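Long-range contacts in uracil-dna glycosylase (Deinococcus radiodurans, PDB 4UQM), which belongs to the uracil-DNA glycosylase superfamily, an alpha/beta fold built around a parallel sheet, and is captured here bound to a DNA duplex: residues 82-86 against 147-153; 142-146 against 160-164; 62-66 against 91-95; 106-111 against 206-212. The protein carries 1 engineered substitution. All coordinates share one frame. Residue numbers count along the deposited sequence, not the author numbering.

Contact 1 of 4, residues 82-86 against 147-153; sequences QDPYH and VRAAQAN. Engineered in segment 147-153: Ala150 (natural residue Gly). With nucleotides of chain B.
Residues 82-86 carry the QDPYH part of the GQDPYH signature of family 1 uracil-DNA glycosylases, in irregular backbone. Their partner is strand 147-148 continuing into a type II beta turn from Arg148 to Gln151. The closest CA pairs, Asp83-Asn153 at 6.1 Å and His86-Ala149 at 5.0 Å, show the segments running in opposite senses. Gln82, extended with chi1 and chi2 both t, brings CG to 3.5 Å from Asn153 OD1; water 1 bridges Gln82 O (2.9 Å) and Asn153 OD1 (2.8 Å). The p rotamer of Asp83 places OD1 to accept from Gln82 NE2 (3.0 Å) and OD2 to accept from Asn153 N (2.7 Å), with Asn153 at positive phi (63°). Pro84 CB meets Val147 CG1 at 4.1 Å. Tyr85 points away, its hydroxyl hydrogen-bonded to Phe96 O. His86, the most covered, has chi1 p. His86 O receives an almost linear hydrogen bond from Ala150 N (2.9 Å, 177°), the engineered residue at phi 67° in the turn. Gln151 N lies over one face of the imidazole, while His86 NE2 at the edge donates to OP2 of DA8 of chain B (2.7 Å), so the turn backs the imidazole holding a phosphate. The first segment leaves sheet strand 77-81, backbone bonds join Val147 to Tyr57 of strand 56-57 and Ala149 to Thr55, and Tyr186 of helix 185-188 packs on Gln82 and Asn153.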
# COMPACT_ATOMS: atom_id res chain seq x y z
N GLN A 82 -6.60 2.93 -1.53
CA GLN A 82 -7.74 2.44 -2.28
C GLN A 82 -7.35 1.60 -3.50
O GLN A 82 -7.70 0.40 -3.60
CB GLN A 82 -8.62 3.65 -2.64
CG GLN A 82 -9.83 3.28 -3.52
CD GLN A 82 -10.64 4.47 -3.91
OE1 GLN A 82 -11.40 5.00 -3.09
NE2 GLN A 82 -10.53 4.89 -5.16
N ASP A 83 -6.69 2.24 -4.44
CA ASP A 83 -6.31 1.61 -5.69
C ASP A 83 -5.22 2.47 -6.29
O ASP A 83 -4.91 3.57 -5.79
CB ASP A 83 -7.53 1.39 -6.65
CG ASP A 83 -8.11 2.65 -7.24
OD1 ASP A 83 -8.22 3.70 -6.61
OD2 ASP A 83 -8.48 2.60 -8.46
N PRO A 84 -4.52 1.99 -7.32
CA PRO A 84 -3.35 2.72 -7.79
C PRO A 84 -3.69 4.04 -8.43
O PRO A 84 -4.81 4.27 -8.94
CB PRO A 84 -2.73 1.79 -8.83
CG PRO A 84 -3.25 0.44 -8.49
CD PRO A 84 -4.65 0.69 -7.99
N TYR A 85 -2.71 4.94 -8.51
CA TYR A 85 -2.91 6.15 -9.30
C TYR A 85 -3.30 5.74 -10.75
O TYR A 85 -2.79 4.73 -11.28
CB TYR A 85 -1.60 6.92 -9.49
CG TYR A 85 -1.06 7.60 -8.27
CD1 TYR A 85 -1.79 8.57 -7.58
CD2 TYR A 85 0.21 7.26 -7.78
CE1 TYR A 85 -1.25 9.21 -6.45
CE2 TYR A 85 0.77 7.93 -6.72
CZ TYR A 85 0.02 8.88 -6.03
OH TYR A 85 0.50 9.57 -4.90
N HIS A 86 -4.13 6.54 -11.39
CA HIS A 86 -4.77 6.14 -12.64
C HIS A 86 -4.41 7.03 -13.79
O HIS A 86 -5.06 6.99 -14.87
CB HIS A 86 -6.30 6.03 -12.47
CG HIS A 86 -6.98 7.30 -12.09
ND1 HIS A 86 -7.56 7.44 -10.86
CD2 HIS A 86 -7.06 8.51 -12.69
CE1 HIS A 86 -8.03 8.67 -10.74
NE2 HIS A 86 -7.74 9.35 -11.83
N VAL A 147 -5.91 -0.58 -11.97
CA VAL A 147 -6.96 0.38 -12.29
C VAL A 147 -6.93 0.69 -13.77
O VAL A 147 -5.89 0.66 -14.42
CB VAL A 147 -6.75 1.66 -11.47
CG1 VAL A 147 -5.44 2.37 -11.81
CG2 VAL A 147 -7.94 2.61 -11.60
N ARG A 148 -8.10 0.92 -14.35
CA ARG A 148 -8.19 1.41 -15.73
C ARG A 148 -7.85 2.90 -15.77
O ARG A 148 -8.25 3.69 -14.88
CB ARG A 148 -9.61 1.17 -16.25
CG ARG A 148 -9.79 1.25 -17.74
CD ARG A 148 -11.26 1.00 -18.07
NE ARG A 148 -11.90 -0.24 -17.55
CZ ARG A 148 -13.20 -0.47 -17.50
NH1 ARG A 148 -14.08 0.40 -17.95
NH2 ARG A 148 -13.66 -1.59 -17.04
N ALA A 149 -7.09 3.31 -16.79
CA ALA A 149 -6.74 4.70 -16.96
C ALA A 149 -7.91 5.63 -16.82
O ALA A 149 -8.98 5.37 -17.34
CB ALA A 149 -6.06 4.91 -18.31
N ALA A 150 -7.68 6.73 -16.11
CA ALA A 150 -8.67 7.76 -15.88
C ALA A 150 -9.88 7.45 -15.05
O ALA A 150 -10.71 8.36 -14.89
CB ALA A 150 -9.09 8.41 -17.20
N GLN A 151 -9.97 6.25 -14.45
CA GLN A 151 -11.19 5.80 -13.81
C GLN A 151 -10.93 5.20 -12.40
O GLN A 151 -10.67 3.99 -12.27
CB GLN A 151 -11.85 4.78 -14.73
CG GLN A 151 -12.31 5.31 -16.07
CD GLN A 151 -12.72 4.23 -17.10
OE1 GLN A 151 -13.40 3.25 -16.76
NE2 GLN A 151 -12.34 4.44 -18.38
N ALA A 152 -10.94 6.03 -11.36
CA ALA A 152 -10.68 5.55 -10.03
C ALA A 152 -11.62 4.44 -9.61
O ALA A 152 -12.84 4.51 -9.82
CB ALA A 152 -10.72 6.68 -9.02
N ASN A 153 -11.04 3.43 -9.00
CA ASN A 153 -11.75 2.27 -8.44
C ASN A 153 -12.48 1.44 -9.51
O ASN A 153 -13.36 0.67 -9.21
CB ASN A 153 -12.72 2.67 -7.32
CG ASN A 153 -12.46 1.95 -6.05
OD1 ASN A 153 -11.42 1.34 -5.89
ND2 ASN A 153 -13.38 2.02 -5.11
P DA B 8 -7.28 12.91 -13.01
OP1 DA B 8 -6.50 13.04 -14.27
OP2 DA B 8 -8.24 11.81 -12.76
O5' DA B 8 -6.39 13.20 -11.72
C5' DA B 8 -6.96 12.85 -10.46
C4' DA B 8 -6.27 13.59 -9.34
O4' DA B 8 -6.77 14.95 -9.25
C3' DA B 8 -6.56 12.95 -7.98
O3' DA B 8 -5.43 13.02 -7.12
C2' DA B 8 -7.67 13.78 -7.40
C1' DA B 8 -7.49 15.14 -8.04
N9 DA B 8 -8.75 15.80 -8.36
C8 DA B 8 -9.10 17.10 -8.10
N7 DA B 8 -10.32 17.41 -8.45
C5 DA B 8 -10.83 16.22 -8.95
C6 DA B 8 -12.09 15.87 -9.47
N6 DA B 8 -13.11 16.74 -9.59
N1 DA B 8 -12.27 14.60 -9.90
C2 DA B 8 -11.26 13.73 -9.76
N3 DA B 8 -10.04 13.94 -9.29
C4 DA B 8 -9.88 15.22 -8.89
O HOH W 1 -10.57 -0.10 -3.66

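Contact 2 of 4, residues 142-146 against 160-164; sequences NAVLT and WEHFT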
# COMPACT_ATOMS: atom_id res chain seq x y z
N ASN A 142 -2.32 -1.18 -1.73
CA ASN A 142 -3.69 -0.68 -1.98
C ASN A 142 -4.65 -1.85 -1.90
O ASN A 142 -4.24 -3.00 -2.12
CB ASN A 142 -3.77 -0.08 -3.39
CG ASN A 142 -3.17 1.31 -3.50
OD1 ASN A 142 -3.52 2.20 -2.74
ND2 ASN A 142 -2.32 1.55 -4.53
N ALA A 143 -5.92 -1.56 -1.59
CA ALA A 143 -6.90 -2.60 -1.51
C ALA A 143 -7.10 -3.34 -2.83
O ALA A 143 -7.43 -4.56 -2.82
CB ALA A 143 -8.22 -2.06 -0.98
N VAL A 144 -6.99 -2.58 -3.91
CA VAL A 144 -7.13 -3.07 -5.28
C VAL A 144 -5.83 -2.72 -5.96
O VAL A 144 -5.32 -1.60 -5.77
CB VAL A 144 -8.37 -2.39 -5.96
CG1 VAL A 144 -8.35 -2.44 -7.47
CG2 VAL A 144 -9.65 -2.96 -5.34
N LEU A 145 -5.25 -3.65 -6.75
CA LEU A 145 -3.87 -3.48 -7.23
C LEU A 145 -3.70 -3.11 -8.68
O LEU A 145 -2.57 -2.94 -9.18
CB LEU A 145 -3.06 -4.73 -6.89
CG LEU A 145 -2.89 -5.01 -5.38
CD1 LEU A 145 -1.97 -6.20 -5.24
CD2 LEU A 145 -2.22 -3.84 -4.64
N THR A 146 -4.84 -2.90 -9.38
CA THR A 146 -4.80 -2.36 -10.75
C THR A 146 -5.97 -1.38 -10.92
O THR A 146 -6.91 -1.36 -10.10
CB THR A 146 -4.94 -3.49 -11.79
OG1 THR A 146 -6.12 -4.27 -11.54
CG2 THR A 146 -3.71 -4.40 -11.83
N TRP A 160 -9.59 -8.58 -6.49
CA TRP A 160 -8.42 -8.17 -5.75
C TRP A 160 -8.63 -8.17 -4.24
O TRP A 160 -7.70 -8.40 -3.46
CB TRP A 160 -7.95 -6.74 -6.14
CG TRP A 160 -7.13 -6.66 -7.37
CD1 TRP A 160 -7.42 -5.97 -8.54
CD2 TRP A 160 -5.88 -7.29 -7.58
NE1 TRP A 160 -6.39 -6.13 -9.44
CE2 TRP A 160 -5.44 -6.95 -8.88
CE3 TRP A 160 -5.07 -8.12 -6.80
CZ2 TRP A 160 -4.24 -7.43 -9.39
CZ3 TRP A 160 -3.87 -8.60 -7.32
CH2 TRP A 160 -3.47 -8.24 -8.60
N GLU A 161 -9.85 -7.82 -3.82
CA GLU A 161 -10.11 -7.71 -2.38
C GLU A 161 -9.89 -9.01 -1.64
O GLU A 161 -9.41 -8.97 -0.51
CB GLU A 161 -11.52 -7.20 -2.12
CG GLU A 161 -11.76 -5.75 -2.55
CD GLU A 161 -12.12 -5.54 -4.02
OE1 GLU A 161 -12.07 -6.50 -4.84
OE2 GLU A 161 -12.50 -4.37 -4.35
N HIS A 162 -10.15 -10.15 -2.28
CA HIS A 162 -9.85 -11.42 -1.63
C HIS A 162 -8.34 -11.58 -1.47
O HIS A 162 -7.86 -12.08 -0.47
CB HIS A 162 -10.39 -12.57 -2.48
CG HIS A 162 -11.86 -12.62 -2.57
ND1 HIS A 162 -12.67 -12.68 -1.45
CD2 HIS A 162 -12.69 -12.69 -3.64
CE1 HIS A 162 -13.93 -12.75 -1.83
NE2 HIS A 162 -13.97 -12.73 -3.16
N PHE A 163 -7.60 -11.20 -2.50
CA PHE A 163 -6.14 -11.31 -2.44
C PHE A 163 -5.55 -10.36 -1.39
O PHE A 163 -4.69 -10.77 -0.59
CB PHE A 163 -5.54 -11.01 -3.80
CG PHE A 163 -4.03 -11.08 -3.80
CD1 PHE A 163 -3.40 -12.31 -3.82
CD2 PHE A 163 -3.26 -9.92 -3.69
CE1 PHE A 163 -2.01 -12.38 -3.74
CE2 PHE A 163 -1.89 -9.98 -3.64
CZ PHE A 163 -1.25 -11.21 -3.70
N THR A 164 -6.00 -9.12 -1.37
CA THR A 164 -5.45 -8.22 -0.36
C THR A 164 -5.98 -8.54 1.05
O THR A 164 -5.28 -8.29 2.02
CB THR A 164 -5.61 -6.73 -0.72
OG1 THR A 164 -6.98 -6.44 -0.89
CG2 THR A 164 -4.83 -6.42 -1.95
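Trp160 loses the most surface here, 99 Å², with its indole laid against the loop that follows strand 138-142. The backbone of Leu145 crosses one face of the ring system, Leu145 N lying 3.6 Å from Trp160 CG. Leu145 CB then sits 3.6 Å from the centroid of the six-membered ring of Trp160 and only 3° off its normal, a well-centred CH-pi contact. At the ring edge Trp160 NE1 donates to Thr146 OG1 (2.8 Å, 153°), a hydroxyl that is also hydrogen-bonded to His155. The indole is thus fixed both by its face and by its polar edge.

Leu145, with 65 Å² covered, continues the apolar surface: its CD1 reaches Trp160 CZ3 at 3.7 Å and Phe163 CE2 at 4.1 Å, and its CG lies 4.2 Å from Thr164 CG2. Thr164 follows with 48 Å². Thr164 OG1, in the p rotamer, donates to Ala143 O at 2.7 Å, and Lys190 supplies that hydroxyl with a further hydrogen bond. Trp160 and Thr164 are four residues apart, linked by the helical bond from Thr164 N to Trp160 O (2.8 Å), so both project from the same side of the helix.

Leu47 of helix 38-53 also packs on Trp160. The arrangement belongs to a beta-alpha-beta crossover of the parallel sheet: the loop leaving strand 138-142 packs on the first turn of helix 160-172, which leads on to strand 179-183.

Contact 3 of 4, residues 62-66 against 91-95; sequences DVFNA and AHGLS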
# COMPACT_ATOMS: atom_id res chain seq x y z
N ASP A 62 4.92 -4.49 -12.51
CA ASP A 62 5.05 -3.74 -11.29
C ASP A 62 3.93 -4.02 -10.28
O ASP A 62 3.99 -3.56 -9.13
CB ASP A 62 5.02 -2.23 -11.60
CG ASP A 62 6.14 -1.80 -12.43
OD1 ASP A 62 7.22 -2.39 -12.35
OD2 ASP A 62 5.97 -0.84 -13.22
N VAL A 63 2.90 -4.78 -10.67
CA VAL A 63 1.72 -4.91 -9.84
C VAL A 63 2.03 -5.38 -8.44
O VAL A 63 1.41 -4.90 -7.47
CB VAL A 63 0.68 -5.84 -10.52
CG1 VAL A 63 -0.44 -6.29 -9.58
CG2 VAL A 63 0.06 -5.15 -11.72
N PHE A 64 2.96 -6.33 -8.30
CA PHE A 64 3.25 -6.94 -7.00
C PHE A 64 4.51 -6.34 -6.35
O PHE A 64 5.05 -6.93 -5.38
CB PHE A 64 3.36 -8.45 -7.16
CG PHE A 64 2.06 -9.11 -7.53
CD1 PHE A 64 1.09 -9.35 -6.55
CD2 PHE A 64 1.78 -9.49 -8.83
CE1 PHE A 64 -0.14 -9.93 -6.89
CE2 PHE A 64 0.56 -10.07 -9.15
CZ PHE A 64 -0.39 -10.28 -8.18
N ASN A 65 4.97 -5.17 -6.81
CA ASN A 65 6.19 -4.60 -6.26
C ASN A 65 6.19 -4.33 -4.77
O ASN A 65 7.25 -4.39 -4.18
CB ASN A 65 6.64 -3.34 -7.00
CG ASN A 65 7.31 -3.67 -8.33
OD1 ASN A 65 7.53 -4.84 -8.67
ND2 ASN A 65 7.57 -2.66 -9.12
N ALA A 66 5.07 -4.00 -4.16
CA ALA A 66 5.09 -3.77 -2.71
C ALA A 66 5.61 -5.00 -1.98
O ALA A 66 6.32 -4.88 -0.98
CB ALA A 66 3.72 -3.39 -2.19
N ALA A 91 1.57 5.25 -11.18
CA ALA A 91 1.65 4.05 -10.36
C ALA A 91 2.73 3.07 -10.81
O ALA A 91 2.84 2.74 -12.01
CB ALA A 91 0.32 3.29 -10.28
N HIS A 92 3.49 2.55 -9.85
CA HIS A 92 4.43 1.44 -10.13
C HIS A 92 4.48 0.43 -9.00
O HIS A 92 5.47 -0.31 -8.86
CB HIS A 92 5.83 1.91 -10.54
CG HIS A 92 5.81 2.68 -11.80
ND1 HIS A 92 5.71 4.05 -11.77
CD2 HIS A 92 5.75 2.32 -13.10
CE1 HIS A 92 5.64 4.49 -13.01
NE2 HIS A 92 5.68 3.47 -13.83
N GLY A 93 3.35 0.23 -8.33
CA GLY A 93 3.19 -0.88 -7.40
C GLY A 93 3.53 -0.58 -5.96
O GLY A 93 3.25 -1.38 -5.12
N LEU A 94 4.09 0.58 -5.64
CA LEU A 94 4.23 0.98 -4.23
C LEU A 94 3.22 2.10 -4.05
O LEU A 94 3.32 3.12 -4.68
CB LEU A 94 5.63 1.55 -3.92
CG LEU A 94 6.85 0.68 -4.06
CD1 LEU A 94 8.06 1.47 -3.59
CD2 LEU A 94 6.63 -0.54 -3.24
N SER A 95 2.20 1.85 -3.22
CA SER A 95 1.12 2.81 -3.11
C SER A 95 1.62 4.20 -2.78
O SER A 95 2.49 4.40 -1.92
CB SER A 95 0.05 2.35 -2.14
OG SER A 95 0.49 2.30 -0.78
O HOH W 2 2.24 -3.84 -5.09
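Residues 62-65 form a type I beta turn, closed by the bond from Asn65 N to Asp62 O (3.0 Å), and Phe64 occupies the N-cap position of helix 65-69. Against this corner lies the irregular backbone of 91-95. The nearest CA pairs, Asn65-Gly93 at 4.9 Å and Ala66-Leu94 at 5.1 Å, advance in the same direction along both segments. Gly93, at phi 92° and psi -8°, brings its CA to 3.3 Å from Asp62 O in a CA-H...O contact with an angle of 147° at the hydrogen. A beta carbon there would stand 2.0 Å from Asp62 O, and at these angles it would also jam against the preceding carbonyl, so both the local conformation and the packing call for glycine. Water 2 accepts from Ala66 N (3.0 Å) and lies 2.7 Å from both Val63 O and Gly93 O.

Among the side chains, Asn65 ND2 donates to Asp62 OD1 (3.3 Å) and, weakly, to His92 O (3.2 Å, 134°), while its OD1 is hydrogen-bonded to Arg68. Asp62 OD2 approaches the imidazole edge at His92 CD2 (3.2 Å). Leu94 CD2 packs 3.6 Å from Ala66 CA and 4.2 Å from Ala66 CB. Leu139 and Leu140 of strand 138-142 touch Ala66 and Leu94, respectively. What results is a turn-to-helix junction fitted onto a glycine-containing loop beside an outermost strand of the parallel sheet, with its nearest atom about 11 Å from the DNA.

Contact 4 of 4, residues 106-111 against 206-212; sequences PSLRNI and HPSPLSE. With nucleotides of chain B; nucleotides of chain C.
The HPSPLS loop, the leucine loop of family 1 uracil-DNA glycosylases, spans 206-211 and rests on the first turns of helix 106-118 while facing the DNA. Residues 106-111 are helical; 206-212 is mostly irregular, with phi/psi -79/0° at Pro207 and -49/145° at Ser208. The closest CA pair is Ser107-Ser208, 4.3 Å. Asn110, chi1 m, is the helical segment's most covered residue: ND2 donates to Pro207 O (2.8 Å, 164°) and to Glu212 OE1 (3.0 Å, 138°), and OD1 is hydrogen-bonded to Lys113. Pro106 CB meets Pro209 CD at 3.5 Å and Ile111 CG1 meets Pro207 CB at 3.9 Å. Ser107 OG lies at the His206 ring edge, 3.7 Å from CE1, and hydrogen-bonds to the modified nucleotide of chain B.

Within the loop, Ser208 N donates to His206 ND1 (3.0 Å), Ser211 OG to His206 O (2.7 Å), and Leu210 N to Ser208 OG (3.2 Å), which makes an ST turn. With chi1 t, Ser208 OG donates to OP2 of DG10 of chain B (2.9 Å). Leu210, which makes no contact with 106-111, brings CD2 to 3.5 Å from C5 of DA8 of chain B. Pro209 O lies 3.5 Å from C5' of DT10 of chain C.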
# COMPACT_ATOMS: atom_id res chain seq x y z
N PRO A 106 -1.38 14.94 -6.20
CA PRO A 106 -2.10 15.56 -5.09
C PRO A 106 -2.18 14.76 -3.80
O PRO A 106 -2.03 15.33 -2.70
CB PRO A 106 -3.51 15.84 -5.67
CG PRO A 106 -3.23 15.98 -7.14
CD PRO A 106 -2.10 15.06 -7.48
N SER A 107 -2.45 13.45 -3.87
CA SER A 107 -2.52 12.68 -2.66
C SER A 107 -1.22 12.73 -1.87
O SER A 107 -1.23 12.80 -0.63
CB SER A 107 -2.88 11.22 -2.97
OG SER A 107 -4.21 11.12 -3.53
N LEU A 108 -0.12 12.57 -2.59
CA LEU A 108 1.18 12.57 -1.95
C LEU A 108 1.55 13.97 -1.46
O LEU A 108 2.16 14.11 -0.39
CB LEU A 108 2.25 11.97 -2.86
CG LEU A 108 3.65 11.76 -2.23
CD1 LEU A 108 3.60 10.93 -0.95
CD2 LEU A 108 4.64 11.18 -3.23
N ARG A 109 1.16 15.02 -2.18
CA ARG A 109 1.32 16.38 -1.65
C ARG A 109 0.63 16.51 -0.33
O ARG A 109 1.15 17.16 0.56
CB ARG A 109 0.74 17.41 -2.59
CG ARG A 109 1.51 17.48 -3.86
CD ARG A 109 1.17 18.68 -4.66
NE ARG A 109 1.82 18.46 -5.92
CZ ARG A 109 3.09 18.71 -6.16
NH1 ARG A 109 3.89 19.28 -5.22
NH2 ARG A 109 3.52 18.43 -7.37
N ASN A 110 -0.55 15.90 -0.21
CA ASN A 110 -1.28 15.97 1.06
C ASN A 110 -0.62 15.13 2.14
O ASN A 110 -0.56 15.56 3.29
CB ASN A 110 -2.73 15.57 0.84
CG ASN A 110 -3.53 16.66 0.18
OD1 ASN A 110 -3.11 17.81 0.12
ND2 ASN A 110 -4.73 16.33 -0.27
N ILE A 111 -0.13 13.94 1.81
CA ILE A 111 0.67 13.17 2.72
C ILE A 111 1.84 14.02 3.26
O ILE A 111 2.14 14.01 4.47
CB ILE A 111 1.15 11.85 2.08
CG1 ILE A 111 -0.01 10.84 1.99
CG2 ILE A 111 2.32 11.21 2.83
CD1 ILE A 111 0.26 9.75 0.98
N HIS A 206 -9.03 9.00 2.98
CA HIS A 206 -7.92 8.97 2.06
C HIS A 206 -7.28 10.34 1.87
O HIS A 206 -7.96 11.37 1.96
CB HIS A 206 -8.52 8.40 0.73
CG HIS A 206 -7.52 8.01 -0.29
ND1 HIS A 206 -6.92 8.95 -1.10
CD2 HIS A 206 -6.99 6.81 -0.63
CE1 HIS A 206 -6.09 8.34 -1.92
NE2 HIS A 206 -6.12 7.04 -1.66
N PRO A 207 -5.97 10.36 1.56
CA PRO A 207 -5.33 11.68 1.43
C PRO A 207 -5.57 12.44 0.09
O PRO A 207 -5.12 13.56 -0.08
CB PRO A 207 -3.85 11.35 1.54
CG PRO A 207 -3.72 9.89 1.11
CD PRO A 207 -4.99 9.26 1.65
N SER A 208 -6.33 11.87 -0.85
CA SER A 208 -6.75 12.58 -2.03
C SER A 208 -7.34 13.93 -1.64
O SER A 208 -8.06 14.04 -0.64
CB SER A 208 -7.86 11.80 -2.75
OG SER A 208 -8.33 12.56 -3.85
N PRO A 209 -7.13 14.96 -2.46
CA PRO A 209 -7.78 16.26 -2.19
C PRO A 209 -9.32 16.11 -2.11
O PRO A 209 -9.95 16.89 -1.40
CB PRO A 209 -7.30 17.12 -3.34
CG PRO A 209 -6.90 16.18 -4.38
CD PRO A 209 -6.29 15.03 -3.67
N LEU A 210 -9.92 15.10 -2.78
CA LEU A 210 -11.37 14.93 -2.75
C LEU A 210 -11.89 14.36 -1.43
O LEU A 210 -13.12 14.33 -1.24
CB LEU A 210 -11.83 13.99 -3.85
CG LEU A 210 -11.43 14.36 -5.28
CD1 LEU A 210 -11.95 13.30 -6.25
CD2 LEU A 210 -11.87 15.75 -5.62
N SER A 211 -11.01 13.94 -0.54
CA SER A 211 -11.35 13.50 0.79
C SER A 211 -10.48 14.11 1.88
O SER A 211 -10.50 13.64 3.04
CB SER A 211 -11.25 11.99 0.84
OG SER A 211 -10.01 11.53 0.27
N GLU A 212 -9.71 15.15 1.54
CA GLU A 212 -8.66 15.60 2.45
C GLU A 212 -9.16 16.09 3.79
O GLU A 212 -8.43 15.98 4.79
CB GLU A 212 -7.72 16.61 1.78
CG GLU A 212 -8.42 17.93 1.52
CD GLU A 212 -7.58 18.96 0.78
OE1 GLU A 212 -6.70 18.59 0.01
OE2 GLU A 212 -7.83 20.16 1.00
P DG B 10 -9.86 9.62 -5.57
OP1 DG B 10 -11.21 9.38 -6.04
OP2 DG B 10 -9.16 10.77 -5.99
O5' DG B 10 -9.80 9.58 -3.98
C5' DG B 10 -10.61 8.73 -3.21
C4' DG B 10 -11.21 9.51 -2.06
O4' DG B 10 -11.92 10.62 -2.62
C3' DG B 10 -12.22 8.72 -1.24
O3' DG B 10 -12.02 8.99 0.14
C2' DG B 10 -13.56 9.21 -1.77
C1' DG B 10 -13.26 10.63 -2.20
N9 DG B 10 -14.09 11.12 -3.30
C8 DG B 10 -14.02 10.75 -4.61
N7 DG B 10 -14.90 11.36 -5.36
C5 DG B 10 -15.60 12.16 -4.48
C6 DG B 10 -16.70 13.03 -4.71
O6 DG B 10 -17.28 13.27 -5.76
N1 DG B 10 -17.10 13.66 -3.54
C2 DG B 10 -16.53 13.47 -2.31
N2 DG B 10 -17.05 14.17 -1.30
N3 DG B 10 -15.53 12.65 -2.08
C4 DG B 10 -15.11 12.03 -3.21
P DA B 8 -7.28 12.91 -13.01
OP1 DA B 8 -6.50 13.04 -14.27
OP2 DA B 8 -8.24 11.81 -12.76
O5' DA B 8 -6.39 13.20 -11.72
C5' DA B 8 -6.96 12.85 -10.46
C4' DA B 8 -6.27 13.59 -9.34
O4' DA B 8 -6.77 14.95 -9.25
C3' DA B 8 -6.56 12.95 -7.98
O3' DA B 8 -5.43 13.02 -7.12
C2' DA B 8 -7.67 13.78 -7.40
C1' DA B 8 -7.49 15.14 -8.04
N9 DA B 8 -8.75 15.80 -8.36
C8 DA B 8 -9.10 17.10 -8.10
N7 DA B 8 -10.32 17.41 -8.45
C5 DA B 8 -10.83 16.22 -8.95
C6 DA B 8 -12.09 15.87 -9.47
N6 DA B 8 -13.11 16.74 -9.59
N1 DA B 8 -12.27 14.60 -9.90
C2 DA B 8 -11.26 13.73 -9.76
N3 DA B 8 -10.04 13.94 -9.29
C4 DA B 8 -9.88 15.22 -8.89
P DT C 10 -12.51 21.47 -0.72
OP1 DT C 10 -11.79 22.02 0.46
OP2 DT C 10 -13.53 22.33 -1.42
O5' DT C 10 -11.43 20.98 -1.78
C5' DT C 10 -10.19 20.38 -1.39
C4' DT C 10 -9.17 20.63 -2.47
O4' DT C 10 -9.81 20.35 -3.74
C3' DT C 10 -8.68 22.08 -2.54
O3' DT C 10 -7.28 22.21 -2.43
C2' DT C 10 -8.83 22.48 -3.99
C1' DT C 10 -9.80 21.50 -4.59
N1 DT C 10 -11.20 21.96 -4.77
C2 DT C 10 -11.73 22.95 -3.97
O2 DT C 10 -11.13 23.46 -3.04
N3 DT C 10 -13.02 23.31 -4.27
C4 DT C 10 -13.81 22.80 -5.28
O4 DT C 10 -14.96 23.20 -5.43
C5 DT C 10 -13.18 21.79 -6.11
C7 DT C 10 -13.96 21.18 -7.23
C6 DT C 10 -11.93 21.43 -5.82

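Contact 2 is buried within the protein, about 9 Å from the DNA at its nearest atom, and relies on indole packing with two side-chain hydrogen bonds. Contact 4 is also buried, but directly beside both DNA strands. Contacts 1 and 3 are partly buried, and each has a water bridging its two segments; contact 1 reaches a phosphate, contact 3 does not reach the DNA. Segments 82-86 and 91-95 share the long loop between strand 77-81 and helix 106-118, touching through Pro84 and Ala91. Segments 142-146 and 147-153 are continuous, and Gln82 O to Val144 N, 3.1 Å, probably hydrogen-bonds contacts 1 and 2. Tyr85 OH meets Leu108 CB at 3.6 Å, joining contacts 1 and 4.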